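Local coordinates for protein B (Streptococcus agalactiae, PDB 5H6I) that is a secreted pore-forming toxin, also known as CAMP factor, that permeabilises membranes and binds the Fc region of immunoglobulin G, at residues 118-123 / 162-168. Sequence-based numbering, arbitrary orientation.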
loop_
_atom_site.group_PDB
_atom_site.type_symbol
_atom_site.label_atom_id
_atom_site.label_comp_id
_atom_site.label_asym_id
_atom_site.label_seq_id
_atom_site.Cartn_x
_atom_site.Cartn_y
_atom_site.Cartn_z
ATOM N N ASN A 118 9.087 -2.686 10.083
ATOM C CA ASN A 118 10.329 -2.682 10.848
ATOM C C ASN A 118 11.413 -3.556 10.233
ATOM O O ASN A 118 12.507 -3.649 10.799
ATOM C CB ASN A 118 10.066 -3.139 12.286
ATOM C CG ASN A 118 9.031 -2.287 12.988
ATOM O OD1 ASN A 118 8.830 -1.123 12.644
ATOM N ND2 ASN A 118 8.364 -2.865 13.980
ATOM N N LYS A 119 11.143 -4.193 9.098
ATOM C CA LYS A 119 12.100 -5.107 8.500
ATOM C C LYS A 119 13.174 -4.346 7.728
ATOM O O LYS A 119 13.038 -3.159 7.422
ATOM C CB LYS A 119 11.392 -6.089 7.566
ATOM C CG LYS A 119 10.488 -7.078 8.276
ATOM C CD LYS A 119 11.279 -7.958 9.227
ATOM C CE LYS A 119 10.374 -8.946 9.941
ATOM N NZ LYS A 119 11.127 -9.776 10.921
ATOM N N VAL A 120 14.256 -5.055 7.413
ATOM C CA VAL A 120 15.297 -4.520 6.543
ATOM C C VAL A 120 14.719 -4.387 5.140
ATOM O O VAL A 120 13.647 -4.930 4.845
ATOM C CB VAL A 120 16.555 -5.407 6.549
ATOM C CG1 VAL A 120 17.262 -5.313 7.893
ATOM C CG2 VAL A 120 16.192 -6.848 6.232
ATOM N N SER A 121 15.428 -3.670 4.265
ATOM C CA SER A 121 14.886 -3.356 2.947
ATOM C C SER A 121 14.601 -4.610 2.128
ATOM O O SER A 121 13.702 -4.602 1.280
ATOM C CB SER A 121 15.849 -2.441 2.192
ATOM O OG SER A 121 16.093 -1.249 2.919
ATOM N N GLN A 122 15.338 -5.696 2.373
ATOM C CA GLN A 122 15.219 -6.881 1.528
ATOM C C GLN A 122 13.853 -7.545 1.652
ATOM O O GLN A 122 13.393 -8.184 0.699
ATOM C CB GLN A 122 16.322 -7.881 1.867
ATOM C CG GLN A 122 16.594 -8.888 0.762
ATOM C CD GLN A 122 16.980 -8.220 -0.544
ATOM O OE1 GLN A 122 17.782 -7.286 -0.561
ATOM N NE2 GLN A 122 16.408 -8.694 -1.643
ATOM N N ALA A 123 13.192 -7.411 2.804
ATOM C CA ALA A 123 11.898 -8.060 2.993
ATOM C C ALA A 123 10.857 -7.502 2.031
ATOM O O ALA A 123 10.174 -8.257 1.329
ATOM C CB ALA A 123 11.437 -7.902 4.442
ATOM N N VAL A 162 9.611 -13.778 4.561
ATOM C CA VAL A 162 10.163 -12.464 4.870
ATOM C C VAL A 162 9.888 -12.059 6.312
ATOM O O VAL A 162 10.501 -11.108 6.809
ATOM C CB VAL A 162 9.621 -11.397 3.898
ATOM C CG1 VAL A 162 9.961 -11.764 2.462
ATOM C CG2 VAL A 162 8.120 -11.221 4.075
ATOM N N LEU A 163 8.977 -12.754 6.999
ATOM C CA LEU A 163 8.758 -12.482 8.415
ATOM C C LEU A 163 9.985 -12.831 9.245
ATOM O O LEU A 163 10.233 -12.206 10.282
ATOM C CB LEU A 163 7.543 -13.257 8.922
ATOM C CG LEU A 163 6.166 -12.650 8.655
ATOM C CD1 LEU A 163 5.072 -13.576 9.160
ATOM C CD2 LEU A 163 6.048 -11.277 9.298
ATOM N N THR A 164 10.762 -13.821 8.809
ATOM C CA THR A 164 11.972 -14.227 9.511
ATOM C C THR A 164 13.175 -13.355 9.174
ATOM O O THR A 164 14.277 -13.635 9.660
ATOM C CB THR A 164 12.296 -15.692 9.200
ATOM O OG1 THR A 164 12.772 -15.804 7.852
ATOM C CG2 THR A 164 11.055 -16.558 9.367
ATOM N N TYR A 165 12.997 -12.318 8.359
ATOM C CA TYR A 165 14.085 -11.409 8.045
ATOM C C TYR A 165 14.413 -10.551 9.266
ATOM O O TYR A 165 13.562 -10.339 10.134
ATOM C CB TYR A 165 13.714 -10.524 6.855
ATOM C CG TYR A 165 13.815 -11.204 5.501
ATOM C CD1 TYR A 165 13.700 -12.582 5.377
ATOM C CD2 TYR A 165 14.023 -10.460 4.348
ATOM C CE1 TYR A 165 13.787 -13.199 4.143
ATOM C CE2 TYR A 165 14.110 -11.068 3.108
ATOM C CZ TYR A 165 13.993 -12.438 3.012
ATOM O OH TYR A 165 14.081 -13.049 1.782
ATOM N N PRO A 166 15.645 -10.050 9.362
ATOM C CA PRO A 166 16.020 -9.260 10.540
ATOM C C PRO A 166 15.329 -7.906 10.559
ATOM O O PRO A 166 15.050 -7.305 9.519
ATOM C CB PRO A 166 17.541 -9.098 10.396
ATOM C CG PRO A 166 17.956 -10.053 9.318
ATOM C CD PRO A 166 16.771 -10.216 8.431
ATOM N N ASP A 167 15.052 -7.431 11.771
ATOM C CA ASP A 167 14.514 -6.094 11.959
ATOM C C ASP A 167 15.627 -5.055 11.857
ATOM O O ASP A 167 16.816 -5.364 11.978
ATOM C CB ASP A 167 13.816 -5.972 13.314
ATOM C CG ASP A 167 12.534 -6.778 13.388
ATOM O OD1 ASP A 167 11.871 -6.939 12.343
ATOM O OD2 ASP A 167 12.188 -7.247 14.493
ATOM N N LEU A 168 15.225 -3.809 11.627
ATOM C CA LEU A 168 16.177 -2.709 11.579
ATOM C C LEU A 168 16.623 -2.336 12.986
ATOM O O LEU A 168 15.808 -2.244 13.909
ATOM C CB LEU A 168 15.562 -1.492 10.890
ATOM C CG LEU A 168 15.409 -1.537 9.369
ATOM C CD1 LEU A 168 14.392 -0.505 8.906
ATOM C CD2 LEU A 168 16.750 -1.311 8.689
#
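Lys119 reaches across to 162-168 with its ammonium end. Its CB starts away from that segment, and a bend at chi2 (-62°) turns the rest of the chain back; beyond it the chain runs extended. NZ then meets two backbone carbonyls, Leu163 O at 2.7 Å and Tyr165 O at 2.6 Å. It lies well above the Leu163 carbonyl plane but is tilted only 18° from that of Tyr165. A weak salt bridge to Asp167 OD1 (NZ-OD1 3.3 Å) adds a carboxylate, which also lies against Lys119 CD. The two carbonyls grip NZ most closely, and the carboxylate is a weaker third partner.

The backbones of Lys119 and Asp167 form a single bridge, held by Leu168 N to Asn118 O (2.8 Å) and Val120 N to Pro166 O (3.2 Å). In this all-helical protein the bridge ties the turn just before helix 121-139 to the chain leaving helix 145-163, its partner in a helical hairpin. Asn118, Lys119 and Val120 end the IgG constant region-binding region.

Val120 straddles Pro166 O with both methyls, while its CG1 meets Leu168 CD2 at 4.1 Å. Tyr165 brings CD2 to Ala123 CB (3.6 Å) and turns its ring edge to the backbone of Gln122. One ring face carries Val162 CA, offset toward the rim. The Tyr165 hydroxyl and Gln122 NE2 both hydrogen-bond the carboxylate of Asp126.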